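Local structure of putative acetyltransferase (Clostridium difficile, 3DSB) at residues Ile7-Ala12 and Asn103-Tyr108; Ala28-Gly33 and Val92-Arg97; Val45-Leu48 and Arg53-Lys56; His58-Thr61 and Val66-Gln69; Met122-Glu127 and Leu140-Cys145. The protein probably transfers an acyl group, most likely acetyl, from a donor such as acetyl-CoA to an acceptor substrate. One frame throughout, in Å; residues are numbered along the deposited sequence.

Contact 1. Residues Ile7-Ala12 and Asn103-Tyr108; sequences IEIREA and NYLFNY
Ile9 meets Tyr108 and Leu105 in a compact example of how one branched side chain on an edge strand can be seated on a helix. Its CG2 methyl lies almost centrally over one face of the tyrosine ring, 3.6 Å from the ring centroid and only 8° off the ring normal, a CH-pi contact. The other branch reaches back toward the preceding turn of the helix. Ile9 CD1 touches the root of the same ring, 3.6 Å from Tyr108 CD1, and packs against Leu105 CD2 at 3.9 Å. It also comes to 3.8 Å from the backbone oxygen Tyr104 O.

Two torsions set up this fit. In Ile9, CG2 lies opposite the backbone N and CG1 opposite the carbonyl carbon (chi1 -68°), so that one methyl takes the ring face and the longer branch reaches Leu105; in Tyr108 the ring swings trans to its own N (chi1 -168°) and is laid alongside the isoleucine, the two side chains running past each other in opposite directions. No direct hydrogen bond joins the segments. A water spans the gap instead, giving a hydrogen to Ile9 O at 3.2 Å and bonding Tyr108 OH at 2.9 Å.

Further out, Arg10 points away from the helix, where its guanidinium pairs with Asp16 as well as with the carbonyl of Glu11. Backbone bonds from Glu8 and Arg10 to strand 56-62 fix the strand, while Leu105 rests on Ala68 and Ile70. With axes 10.3 Å apart, this is alpha/beta packing of helix 101-115 across the first strand of the GNAT sheet.

Contact 2. Residues Ala28-Gly33 and Val92-Arg97; sequences AKETEG and VDKEYR
Glu30 and Arg97 form a surface salt bridge that ties helix 17-32 to the loop leading into helix 101-115, the region that in GNAT enzymes commonly receives the pyrophosphate of acetyl-CoA. A sulfate bound close to the Arg97 side chain is consistent with such an anion site, though it probably comes from the crystallisation liquor.

The bridge is one straight bond: Arg97 NH2 donates to the syn lone pair of Glu30 OE2 at 2.8 Å, with an N-H...O angle of 176°. OE2 lies in the guanidinium plane, but the carboxylate is turned 58° from that plane, so the two groups do not pair side by side. A water completes the link by donating to Glu30 OE2 at 2.6 Å and accepting from Arg97 NH1 at 2.9 Å. Glu30 OE1 is hydrogen-bonded to Tyr91 OH.

Arg97 is held from behind as well. Its NE, at 2.8 Å, and NH2, at 3.1 Å, both donate to Val92 O, which fixes the rotation of the guanidinium, while Lys94 CG lies over one face. The extended Lys94 chain brings CE to 3.5 Å from Glu30 OE1, although its ammonium stays beyond salt-bridge range. Asp93 OD1 accepts from Glu95 N in an Asx turn.

Around this loop, Asp93 bonds to the backbone of Val67, Val92 packs on Ala68 and Ile101, and Tyr96 fits between strand 65-77 and the start of helix 101-115.

Contact 3. Residues Val45-Leu48 and Arg53-Lys56; sequences VKAL and RKGK
Leu48 and Lys54 carry this helix-loop-strand connection, in which the chain leaves helix 38-50 and turns back past its last turns before entering strand 56-62 of the GNAT sheet. Leu48 supplies the apolar part. In one of its two modelled conformers, CG stands trans to the backbone N (chi1 -157°) and CD2 is carried to the peptide of Gly55, 3.6 Å from Gly55 O; the contact holds for this copy alone and is less certain for that reason. Gly55 has a phi of 136°, a backbone angle that glycine accommodates. Beyond the loop, Leu48 also packs on Tyr57 and Met71, so it joins the helix to the sheet.

Lys54 works differently: its aliphatic chain passes across the helix. Its CD is 3.9 Å from Ala47 O, and its CE approaches Ala47 CB at 4.5 Å. The chain is extended as far as CE and bends only at the last torsion (chi4 67°), which sets the direction of the ammonium. NZ forms a salt bridge with Asp51, while Trp76 of the second subunit receives the lysine in a cation-pi contact. The same tryptophan packs on Ala47 and Leu48, which makes this turn part of the dimer interface.

Polar atoms across the contact are joined by water and not by direct bonds. One water donates to Ala47 O at 2.8 Å and accepts from Lys54 NZ at 3.0 Å. The second is shared evenly by two carbonyls, donating to Leu48 O and to Gly55 O at 2.7 Å each.

Contact 4. Residues His58-Thr61 and Val66-Gln69; sequences HVYT and VVAQ
Tyr60 is joined to Val67 and Ala68 by the two direct hydrogen bonds of this antiparallel pairing, within the hairpin of strands 56-62 and 65-77. Tyr60 N donates to Ala68 O at 3.0 Å, approaching from well above the carbonyl plane. In return Tyr60 O accepts from Val67 N at 2.9 Å, a nearly linear bond. One residue thus faces two, which defines a classic beta bulge, and Val67 adopts the helix-like psi (-5°) expected at its first position. Two CA-H...O contacts supplement the bonds: Gln69 CA lies 3.2 Å from His58 O, and Val59 CA lies 3.2 Å from Ala68 O.

The outward-directed backbone groups find partners in the flanking strands and the loop after strand 82-92. Val59 and Thr61 bond to Arg10 and Glu8, and Val67 and Gln69 bond to Asp93 and Tyr91. His58 bonds with Ile70, continuing the hairpin. Gln69 is the one buried amide side chain, and both of its ends are engaged, NE2 with Ser89 OG and OE1 with Asn24 ND2, which fixes its flip.

Apolar contacts lie on both faces. On one, Val66 CG1 lies opposite the backbone N (chi1 167°) and CG2 opposite the carbonyl carbon, which splits the branches: CG1 meets Val59 CG1 at 3.9 Å and CG2 meets Thr61 CG2 at 3.8 Å. On the other, Tyr60 CB rests on Ala68 CB at 4.0 Å while the ring's CD2 touches Val67 CG2 at 3.7 Å. Two direct bonds thus hold the strands at the bulge, and neighbours satisfy the outer backbone groups and the Gln69 amide.

Contact 5. Residues Met122-Glu127 and Leu140-Cys145; sequences MRLYVE and LNMYEC. With BET (trimethyl glycine), chain D; BET (trimethyl glycine), chain F.
Met122 and Leu124 meet Met142 across backbones that do not pair, the nearest CA atoms, those of Arg123 and Met142, being 8.3 Å apart. The two segments are the arms of a GNAT strand-helix-strand unit: strand 119-127, helix 133-138, then a Schellman motif closed by Asn141 at positive phi, after which the chain enters strand 143-152. Both arms pair with a strand of the second subunit, so the sheet continues across the dimer.

Met142 is a selenomethionine, like Met122. In the modelled conformer described, its chain crosses Met122 at about a right angle, with the two CE methyls 3.8 Å apart. Met142 CE comes to 3.5 Å from Met122 O. In the same copy, Met142 SE lies near Leu124 CD2, a close approach that is doubtful because a second conformer exists; Leu124 is turned to it by a chi1 of 61° that sets CG between the backbone N and the carbonyl carbon. Phe106 and Tyr137 also touch this apolar cluster.

Arg123 points to the other side of the strand. Its extended side chain forms a salt bridge with Glu151 of the second subunit and a cation-pi contact with Phe84, and the guanidinium edge abuts a bound trimethyl glycine, Arg123 NH1 lying 3.0 Å from methyl C1, an approach so unusually short that its detail is doubtful. Tyr125 lines another trimethyl glycine pocket. Its hydroxyl is hydrogen-bonded to Glu75 of the second subunit, and the ring edge meets the second ligand, with Tyr125 OH 3.0 Å from methyl C3.

In the fold
Contacts 2, 3 and 4 are nested along the chain inside the loop closed by contact 1, and contact 5 follows. Contacts 1 and 4 are neighbours, their centres about 7 Å apart, because strands 7-11 and 56-62 are paired in one mixed sheet. Contact 3 leads directly into contact 4 along the chain. Contact 2 touches contact 4 through Asp93 and Val67, while Phe106 of helix 101-115 carries contact 1 toward contact 5. Contacts 4 and 5 lie on opposite sides of the chain's centre, about 22 Å apart between centres. Contacts 2, 3 and 5 reach the second subunit, contact 5 by continuing the sheet across the interface.

Contact 1. Residues Ile7-Ala12 and Asn103-Tyr108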
# COMPACT_ATOMS: atom_id res chain seq x y z
N ILE A 7 12.03 27.40 11.24
CA ILE A 7 12.12 26.00 10.86
C ILE A 7 10.77 25.35 11.04
O ILE A 7 10.11 25.48 12.07
CB ILE A 7 13.17 25.28 11.73
CG1 ILE A 7 14.60 25.83 11.46
CG2 ILE A 7 13.10 23.77 11.48
CD1 ILE A 7 15.69 25.28 12.41
N GLU A 8 10.36 24.60 10.02
CA GLU A 8 9.08 23.92 10.15
C GLU A 8 9.02 22.72 9.26
O GLU A 8 9.81 22.58 8.32
CB GLU A 8 7.91 24.83 9.79
CG GLU A 8 7.77 25.18 8.32
CD GLU A 8 6.50 26.00 8.02
OE1 GLU A 8 6.35 26.45 6.87
OE2 GLU A 8 5.68 26.19 8.94
N ILE A 9 8.06 21.88 9.58
CA ILE A 9 7.66 20.81 8.68
C ILE A 9 6.30 21.21 8.15
O ILE A 9 5.41 21.62 8.91
CB ILE A 9 7.62 19.44 9.42
CG1 ILE A 9 9.02 18.98 9.84
CG2 ILE A 9 6.96 18.36 8.52
CD1 ILE A 9 9.04 17.84 10.87
N ARG A 10 6.12 21.10 6.84
CA ARG A 10 4.86 21.45 6.23
C ARG A 10 4.58 20.49 5.08
O ARG A 10 5.48 19.85 4.52
CB ARG A 10 4.91 22.87 5.65
CG ARG A 10 6.04 23.15 4.62
CD ARG A 10 5.78 24.43 3.80
NE ARG A 10 6.87 24.75 2.88
CZ ARG A 10 7.03 24.23 1.67
NH1 ARG A 10 6.18 23.30 1.19
NH2 ARG A 10 8.08 24.61 0.94
N GLU A 11 3.32 20.45 4.69
CA GLU A 11 2.97 19.73 3.49
C GLU A 11 3.70 20.36 2.29
O GLU A 11 3.91 21.58 2.21
CB GLU A 11 1.44 19.77 3.30
CG GLU A 11 0.70 18.94 4.36
CD GLU A 11 -0.82 18.81 4.14
OE1 GLU A 11 -1.32 19.34 3.13
OE2 GLU A 11 -1.47 18.16 5.01
N ALA A 12 4.09 19.52 1.33
CA ALA A 12 4.70 20.05 0.12
C ALA A 12 3.69 20.85 -0.71
O ALA A 12 2.48 20.72 -0.53
CB ALA A 12 5.31 18.90 -0.72
N ASN A 103 15.03 11.88 12.14
CA ASN A 103 14.12 11.55 13.23
C ASN A 103 13.01 12.59 13.45
O ASN A 103 11.90 12.19 13.84
CB ASN A 103 14.87 11.29 14.54
CG ASN A 103 15.65 10.03 14.52
OD1 ASN A 103 15.50 9.19 13.63
ND2 ASN A 103 16.47 9.83 15.55
N TYR A 104 13.28 13.89 13.24
CA TYR A 104 12.20 14.88 13.34
C TYR A 104 11.08 14.52 12.35
O TYR A 104 9.87 14.61 12.69
CB TYR A 104 12.67 16.31 13.03
CG TYR A 104 13.46 17.00 14.11
CD1 TYR A 104 12.97 17.10 15.40
CD2 TYR A 104 14.70 17.56 13.81
CE1 TYR A 104 13.72 17.75 16.40
CE2 TYR A 104 15.46 18.22 14.79
CZ TYR A 104 14.96 18.29 16.07
OH TYR A 104 15.73 18.93 17.04
N LEU A 105 11.46 14.16 11.13
CA LEU A 105 10.44 13.80 10.12
C LEU A 105 9.72 12.53 10.50
O LEU A 105 8.50 12.45 10.44
CB LEU A 105 11.10 13.65 8.74
CG LEU A 105 11.55 14.97 8.11
CD1 LEU A 105 12.32 14.66 6.86
CD2 LEU A 105 10.34 15.85 7.83
N PHE A 106 10.48 11.51 10.89
CA PHE A 106 9.86 10.23 11.20
C PHE A 106 8.90 10.37 12.39
O PHE A 106 7.78 9.82 12.40
CB PHE A 106 10.97 9.23 11.50
CG PHE A 106 10.76 7.93 10.86
CD1 PHE A 106 11.29 7.65 9.60
CD2 PHE A 106 10.03 6.97 11.52
CE1 PHE A 106 11.05 6.39 8.96
CE2 PHE A 106 9.80 5.73 10.93
CZ PHE A 106 10.31 5.44 9.65
N ASN A 107 9.34 11.11 13.41
CA ASN A 107 8.49 11.31 14.59
C ASN A 107 7.29 12.19 14.30
O ASN A 107 6.22 12.03 14.91
CB ASN A 107 9.34 11.81 15.76
CG ASN A 107 10.15 10.68 16.39
OD1 ASN A 107 9.67 9.56 16.48
ND2 ASN A 107 11.39 10.97 16.78
N TYR A 108 7.44 13.11 13.34
CA TYR A 108 6.30 13.91 12.89
C TYR A 108 5.20 13.01 12.31
O TYR A 108 4.03 13.18 12.61
CB TYR A 108 6.77 14.92 11.83
CG TYR A 108 5.75 15.99 11.47
CD1 TYR A 108 5.72 17.18 12.20
CD2 TYR A 108 4.87 15.85 10.39
CE1 TYR A 108 4.84 18.18 11.92
CE2 TYR A 108 3.94 16.90 10.10
CZ TYR A 108 3.96 18.05 10.88
OH TYR A 108 3.07 19.12 10.64
O HOH W 1 4.05 21.56 11.82

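Contact 2. Residues Ala28-Gly33 and Val92-Arg97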
# COMPACT_ATOMS: atom_id res chain seq x y z
N ALA A 28 17.55 7.34 -4.29
CA ALA A 28 17.50 6.03 -4.94
C ALA A 28 18.91 5.65 -5.29
O ALA A 28 19.31 4.45 -5.14
CB ALA A 28 16.63 6.12 -6.18
N LYS A 29 19.72 6.63 -5.69
CA LYS A 29 21.13 6.29 -5.95
C LYS A 29 21.83 5.87 -4.67
O LYS A 29 22.50 4.81 -4.61
CB LYS A 29 21.87 7.42 -6.63
CG LYS A 29 23.35 7.10 -6.91
CD LYS A 29 23.54 5.98 -7.95
CE LYS A 29 25.05 5.68 -8.20
NZ LYS A 29 25.38 4.32 -8.80
N GLU A 30 21.69 6.68 -3.61
CA GLU A 30 22.46 6.42 -2.39
C GLU A 30 22.05 5.15 -1.63
O GLU A 30 22.94 4.49 -1.04
CB GLU A 30 22.39 7.67 -1.45
CG GLU A 30 22.89 9.01 -2.05
CD GLU A 30 22.55 10.26 -1.15
OE1 GLU A 30 22.56 11.44 -1.64
OE2 GLU A 30 22.29 10.03 0.06
N THR A 31 20.76 4.78 -1.64
CA THR A 31 20.19 3.69 -0.80
C THR A 31 19.74 2.36 -1.46
O THR A 31 19.53 1.34 -0.75
CB THR A 31 18.98 4.14 0.07
OG1 THR A 31 17.80 4.29 -0.73
CG2 THR A 31 19.29 5.41 0.83
N GLU A 32 19.55 2.38 -2.78
CA GLU A 32 19.12 1.20 -3.55
C GLU A 32 20.04 1.01 -4.76
O GLU A 32 19.81 0.13 -5.60
CB GLU A 32 17.66 1.33 -4.00
CG GLU A 32 16.66 1.16 -2.87
CD GLU A 32 15.23 1.22 -3.30
OE1 GLU A 32 14.89 0.79 -4.43
OE2 GLU A 32 14.40 1.68 -2.48
N GLY A 33 21.07 1.83 -4.86
CA GLY A 33 21.94 1.76 -6.03
C GLY A 33 21.25 1.97 -7.39
O GLY A 33 21.71 1.41 -8.39
N VAL A 92 17.41 13.47 3.44
CA VAL A 92 17.92 14.70 4.04
C VAL A 92 19.09 15.16 3.17
O VAL A 92 20.03 14.40 2.93
CB VAL A 92 18.42 14.46 5.50
CG1 VAL A 92 18.98 15.81 6.12
CG2 VAL A 92 17.33 13.89 6.38
N ASP A 93 19.03 16.41 2.71
CA ASP A 93 20.14 17.03 1.97
C ASP A 93 21.44 16.87 2.74
O ASP A 93 21.48 17.06 3.97
CB ASP A 93 19.76 18.52 1.81
CG ASP A 93 20.78 19.36 1.07
OD1 ASP A 93 22.00 19.28 1.33
OD2 ASP A 93 20.29 20.15 0.25
N LYS A 94 22.50 16.49 2.03
CA LYS A 94 23.77 16.18 2.71
C LYS A 94 24.32 17.30 3.58
O LYS A 94 25.03 17.01 4.56
CB LYS A 94 24.85 15.75 1.72
CG LYS A 94 24.62 14.35 1.16
CD LYS A 94 25.76 13.94 0.23
CE LYS A 94 25.59 12.52 -0.28
NZ LYS A 94 26.59 12.21 -1.36
N GLU A 95 24.03 18.55 3.22
CA GLU A 95 24.57 19.69 3.98
C GLU A 95 23.82 19.90 5.31
O GLU A 95 24.20 20.79 6.11
CB GLU A 95 24.43 20.95 3.15
CG GLU A 95 25.27 20.99 1.88
CD GLU A 95 25.13 22.34 1.18
OE1 GLU A 95 25.59 23.34 1.76
OE2 GLU A 95 24.54 22.40 0.08
N TYR A 96 22.77 19.10 5.54
CA TYR A 96 21.92 19.27 6.72
C TYR A 96 21.82 18.00 7.57
O TYR A 96 20.98 17.90 8.44
CB TYR A 96 20.53 19.80 6.31
CG TYR A 96 20.63 21.19 5.75
CD1 TYR A 96 20.49 22.30 6.59
CD2 TYR A 96 20.93 21.41 4.40
CE1 TYR A 96 20.59 23.58 6.08
CE2 TYR A 96 21.05 22.70 3.88
CZ TYR A 96 20.90 23.78 4.75
OH TYR A 96 21.03 25.08 4.30
N ARG A 97 22.71 17.04 7.31
CA ARG A 97 22.70 15.76 8.03
C ARG A 97 23.40 15.85 9.39
O ARG A 97 24.10 16.83 9.67
CB ARG A 97 23.34 14.69 7.17
CG ARG A 97 22.44 14.30 6.03
CD ARG A 97 23.08 13.26 5.14
NE ARG A 97 22.30 13.07 3.93
CZ ARG A 97 22.56 12.14 3.00
NH1 ARG A 97 23.59 11.29 3.17
NH2 ARG A 97 21.79 12.06 1.93
O HOH W 2 23.90 8.84 1.64

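Contact 3. Residues Val45-Leu48 and Arg53-Lys56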
# COMPACT_ATOMS: atom_id res chain seq x y z
N VAL A 45 6.29 12.48 -9.25
CA VAL A 45 6.22 13.42 -8.11
C VAL A 45 5.10 14.44 -8.34
O VAL A 45 4.30 14.72 -7.45
CB VAL A 45 7.56 14.15 -7.94
CG1 VAL A 45 7.45 15.27 -6.88
CG2 VAL A 45 8.62 13.15 -7.55
N LYS A 46 5.03 14.98 -9.56
CA LYS A 46 3.95 15.95 -9.88
C LYS A 46 2.58 15.32 -9.63
O LYS A 46 1.67 15.96 -9.05
CB LYS A 46 4.08 16.42 -11.34
CG LYS A 46 3.02 17.43 -11.73
CD LYS A 46 3.08 17.67 -13.24
CE LYS A 46 2.17 18.84 -13.62
NZ LYS A 46 2.38 19.21 -15.06
N ALA A 47 2.40 14.08 -10.09
CA ALA A 47 1.09 13.45 -9.97
C ALA A 47 0.72 13.36 -8.49
O ALA A 47 -0.43 13.59 -8.10
CB ALA A 47 1.07 12.06 -10.63
N LEU A 48 1.69 13.00 -7.65
CA LEU A 48 1.43 12.89 -6.23
C LEU A 48 1.13 14.28 -5.63
O LEU A 48 0.18 14.43 -4.85
CB LEU A 48 2.63 12.20 -5.57
CG LEU A 48 2.46 11.49 -4.23
CD1 LEU A 48 3.70 10.61 -4.00
CD2 LEU A 48 2.29 12.48 -3.11
N ARG A 53 -5.09 12.30 -2.48
CA ARG A 53 -5.60 10.97 -2.30
C ARG A 53 -4.56 9.91 -2.60
O ARG A 53 -4.69 8.77 -2.12
CB ARG A 53 -6.86 10.75 -3.14
CG ARG A 53 -7.97 11.73 -2.79
CD ARG A 53 -9.09 11.66 -3.82
NE ARG A 53 -8.72 12.29 -5.09
CZ ARG A 53 -9.50 12.29 -6.18
NH1 ARG A 53 -10.67 11.67 -6.17
NH2 ARG A 53 -9.09 12.90 -7.29
N LYS A 54 -3.51 10.26 -3.36
CA LYS A 54 -2.42 9.30 -3.64
C LYS A 54 -1.41 9.17 -2.48
O LYS A 54 -0.62 8.22 -2.48
CB LYS A 54 -1.67 9.68 -4.91
CG LYS A 54 -2.44 9.53 -6.27
CD LYS A 54 -1.59 9.91 -7.47
CE LYS A 54 -2.25 9.63 -8.86
NZ LYS A 54 -3.45 10.53 -9.07
N GLY A 55 -1.42 10.08 -1.51
CA GLY A 55 -0.34 10.15 -0.52
C GLY A 55 0.06 11.60 -0.30
O GLY A 55 -0.54 12.53 -0.87
N LYS A 56 1.07 11.80 0.53
CA LYS A 56 1.52 13.15 0.88
C LYS A 56 3.03 13.22 1.05
O LYS A 56 3.64 12.31 1.65
CB LYS A 56 0.90 13.61 2.20
CG LYS A 56 -0.60 13.59 2.30
CD LYS A 56 -1.27 14.74 1.60
CE LYS A 56 -2.75 14.73 2.01
NZ LYS A 56 -3.35 13.31 1.96
O HOH W 3 -2.46 13.18 -9.96
O HOH W 4 -0.11 14.88 -2.16

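Contact 4. Residues His58-Thr61 and Val66-Gln69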
# COMPACT_ATOMS: atom_id res chain seq x y z
N HIS A 58 5.79 15.64 2.98
CA HIS A 58 6.07 16.73 3.91
C HIS A 58 7.54 17.08 3.73
O HIS A 58 8.39 16.20 3.49
CB HIS A 58 5.81 16.34 5.37
CG HIS A 58 4.37 16.16 5.70
ND1 HIS A 58 3.67 15.02 5.36
CD2 HIS A 58 3.46 17.00 6.28
CE1 HIS A 58 2.41 15.14 5.74
NE2 HIS A 58 2.25 16.34 6.29
N VAL A 59 7.85 18.37 3.87
CA VAL A 59 9.21 18.84 3.74
C VAL A 59 9.60 19.60 5.01
O VAL A 59 8.75 20.22 5.69
CB VAL A 59 9.36 19.78 2.51
CG1 VAL A 59 9.25 18.97 1.23
CG2 VAL A 59 8.31 20.94 2.51
N TYR A 60 10.89 19.47 5.31
CA TYR A 60 11.53 20.20 6.42
C TYR A 60 12.21 21.43 5.81
O TYR A 60 12.96 21.31 4.86
CB TYR A 60 12.54 19.28 7.08
CG TYR A 60 13.13 19.77 8.38
CD1 TYR A 60 12.70 19.24 9.60
CD2 TYR A 60 14.16 20.70 8.38
CE1 TYR A 60 13.27 19.67 10.82
CE2 TYR A 60 14.74 21.11 9.56
CZ TYR A 60 14.30 20.58 10.76
OH TYR A 60 14.90 21.01 11.92
N THR A 61 11.84 22.62 6.31
CA THR A 61 12.40 23.85 5.73
C THR A 61 13.12 24.68 6.77
O THR A 61 12.76 24.69 7.96
CB THR A 61 11.29 24.73 5.05
OG1 THR A 61 10.40 25.26 6.04
CG2 THR A 61 10.47 23.89 4.04
N VAL A 66 13.90 24.20 1.42
CA VAL A 66 13.55 22.81 1.63
C VAL A 66 14.86 22.00 1.71
O VAL A 66 15.64 22.00 0.76
CB VAL A 66 12.70 22.29 0.48
CG1 VAL A 66 12.62 20.75 0.54
CG2 VAL A 66 11.31 22.93 0.51
N VAL A 67 15.08 21.30 2.83
CA VAL A 67 16.31 20.54 3.04
C VAL A 67 16.07 19.04 3.32
O VAL A 67 17.02 18.27 3.46
CB VAL A 67 17.16 21.13 4.19
CG1 VAL A 67 17.48 22.60 3.92
CG2 VAL A 67 16.44 21.02 5.52
N ALA A 68 14.80 18.62 3.42
CA ALA A 68 14.48 17.19 3.59
C ALA A 68 13.06 16.92 3.25
O ALA A 68 12.24 17.84 3.21
CB ALA A 68 14.77 16.73 5.01
N GLN A 69 12.77 15.65 2.97
CA GLN A 69 11.37 15.24 2.64
C GLN A 69 11.06 13.88 3.20
O GLN A 69 11.96 13.05 3.37
CB GLN A 69 11.14 15.22 1.13
CG GLN A 69 11.96 14.17 0.38
CD GLN A 69 11.11 12.93 -0.01
OE1 GLN A 69 10.31 12.97 -0.96
NE2 GLN A 69 11.32 11.82 0.69

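Contact 5. Residues Met122-Glu127 and Leu140-Cys145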
# COMPACT_ATOMS: atom_id res chain seq x y z
N MSE A 122 1.23 2.02 11.06
CA MSE A 122 2.21 2.73 10.25
C MSE A 122 3.22 1.70 9.82
O MSE A 122 3.75 0.97 10.67
CB MSE A 122 2.90 3.84 11.08
CG MSE A 122 3.78 4.73 10.26
SE MSE A 122 4.59 6.07 11.42
CE MSE A 122 6.31 5.13 11.68
N ARG A 123 3.44 1.59 8.51
CA ARG A 123 4.24 0.50 7.96
C ARG A 123 5.25 0.96 6.94
O ARG A 123 5.13 2.06 6.44
CB ARG A 123 3.31 -0.55 7.35
CG ARG A 123 2.52 -1.30 8.41
CD ARG A 123 1.48 -2.24 7.81
NE ARG A 123 0.99 -3.10 8.89
CZ ARG A 123 0.01 -3.98 8.74
NH1 ARG A 123 -0.56 -4.12 7.56
NH2 ARG A 123 -0.37 -4.70 9.79
N LEU A 124 6.23 0.11 6.65
CA LEU A 124 7.09 0.36 5.50
C LEU A 124 7.63 -0.98 5.03
O LEU A 124 7.63 -1.97 5.80
CB LEU A 124 8.21 1.38 5.78
CG LEU A 124 9.23 1.04 6.87
CD1 LEU A 124 10.29 0.03 6.40
CD2 LEU A 124 9.93 2.32 7.38
N TYR A 125 8.12 -1.02 3.80
CA TYR A 125 8.91 -2.22 3.34
C TYR A 125 10.30 -1.74 2.93
O TYR A 125 10.46 -0.62 2.42
CB TYR A 125 8.19 -3.06 2.24
CG TYR A 125 7.86 -2.28 0.96
CD1 TYR A 125 8.81 -2.18 -0.07
CD2 TYR A 125 6.65 -1.59 0.82
CE1 TYR A 125 8.57 -1.41 -1.23
CE2 TYR A 125 6.37 -0.87 -0.37
CZ TYR A 125 7.35 -0.76 -1.37
OH TYR A 125 7.16 -0.00 -2.53
N VAL A 126 11.29 -2.60 3.14
CA VAL A 126 12.68 -2.28 2.83
C VAL A 126 13.42 -3.50 2.30
O VAL A 126 13.12 -4.63 2.69
CB VAL A 126 13.37 -1.69 4.09
CG1 VAL A 126 13.41 -2.69 5.27
CG2 VAL A 126 14.77 -1.14 3.77
N GLU A 127 14.38 -3.28 1.42
CA GLU A 127 15.18 -4.39 0.91
C GLU A 127 15.80 -5.18 2.04
O GLU A 127 16.32 -4.59 3.01
CB GLU A 127 16.32 -3.87 0.02
CG GLU A 127 15.92 -3.31 -1.27
CD GLU A 127 17.13 -2.75 -2.07
OE1 GLU A 127 18.27 -2.80 -1.57
OE2 GLU A 127 16.90 -2.23 -3.18
N LEU A 140 13.37 3.74 16.47
CA LEU A 140 12.16 4.52 16.34
C LEU A 140 10.90 3.73 16.74
O LEU A 140 9.77 4.13 16.43
CB LEU A 140 12.04 5.04 14.90
CG LEU A 140 13.06 6.16 14.57
CD1 LEU A 140 13.29 6.16 13.07
CD2 LEU A 140 12.53 7.48 15.06
N ASN A 141 11.10 2.60 17.42
CA ASN A 141 10.00 1.75 17.88
C ASN A 141 9.23 1.10 16.73
O ASN A 141 8.02 0.85 16.82
CB ASN A 141 9.04 2.48 18.85
CG ASN A 141 9.74 2.88 20.15
OD1 ASN A 141 10.70 2.25 20.57
ND2 ASN A 141 9.26 3.93 20.78
N MSE A 142 9.94 0.85 15.64
CA MSE A 142 9.37 0.17 14.50
C MSE A 142 10.08 -1.18 14.34
O MSE A 142 11.33 -1.26 14.32
CB MSE A 142 9.54 1.06 13.26
CG MSE A 142 8.66 0.69 12.14
SE MSE A 142 8.92 1.89 10.64
CE MSE A 142 7.10 1.83 9.96
N TYR A 143 9.29 -2.25 14.23
CA TYR A 143 9.84 -3.61 14.31
C TYR A 143 9.42 -4.45 13.15
O TYR A 143 8.39 -4.20 12.49
CB TYR A 143 9.46 -4.31 15.64
CG TYR A 143 9.78 -3.44 16.84
CD1 TYR A 143 11.08 -3.31 17.27
CD2 TYR A 143 8.77 -2.72 17.52
CE1 TYR A 143 11.42 -2.49 18.37
CE2 TYR A 143 9.10 -1.88 18.63
CZ TYR A 143 10.44 -1.78 19.02
OH TYR A 143 10.85 -0.99 20.11
N GLU A 144 10.26 -5.43 12.85
CA GLU A 144 10.00 -6.27 11.70
C GLU A 144 8.72 -7.10 11.86
O GLU A 144 8.47 -7.70 12.91
CB GLU A 144 11.22 -7.16 11.51
CG GLU A 144 11.17 -7.97 10.31
CD GLU A 144 12.50 -8.70 10.06
OE1 GLU A 144 13.41 -8.70 10.94
OE2 GLU A 144 12.62 -9.24 8.95
N CYS A 145 7.92 -7.14 10.80
CA CYS A 145 6.62 -7.85 10.74
C CYS A 145 6.79 -9.29 10.29
O CYS A 145 7.82 -9.66 9.74
CB CYS A 145 5.73 -7.19 9.69
SG CYS A 145 5.32 -5.52 10.01
N BET D . -3.67 -6.41 8.92
CA BET D . -4.72 -5.39 8.57
C BET D . -6.11 -5.85 8.15
O BET D . -6.69 -5.31 7.15
OXT BET D . -6.67 -6.66 8.93
C1 BET D . -2.61 -6.30 7.94
C2 BET D . -3.07 -6.19 10.25
C3 BET D . -4.17 -7.79 8.91
N BET F . 9.84 -0.26 -5.81
CA BET F . 8.91 0.73 -6.41
C BET F . 9.24 2.20 -6.31
O BET F . 8.38 3.14 -5.97
OXT BET F . 10.38 2.39 -6.76
C1 BET F . 10.10 -1.40 -6.71
C2 BET F . 11.11 0.30 -5.35
C3 BET F . 9.07 -0.80 -4.70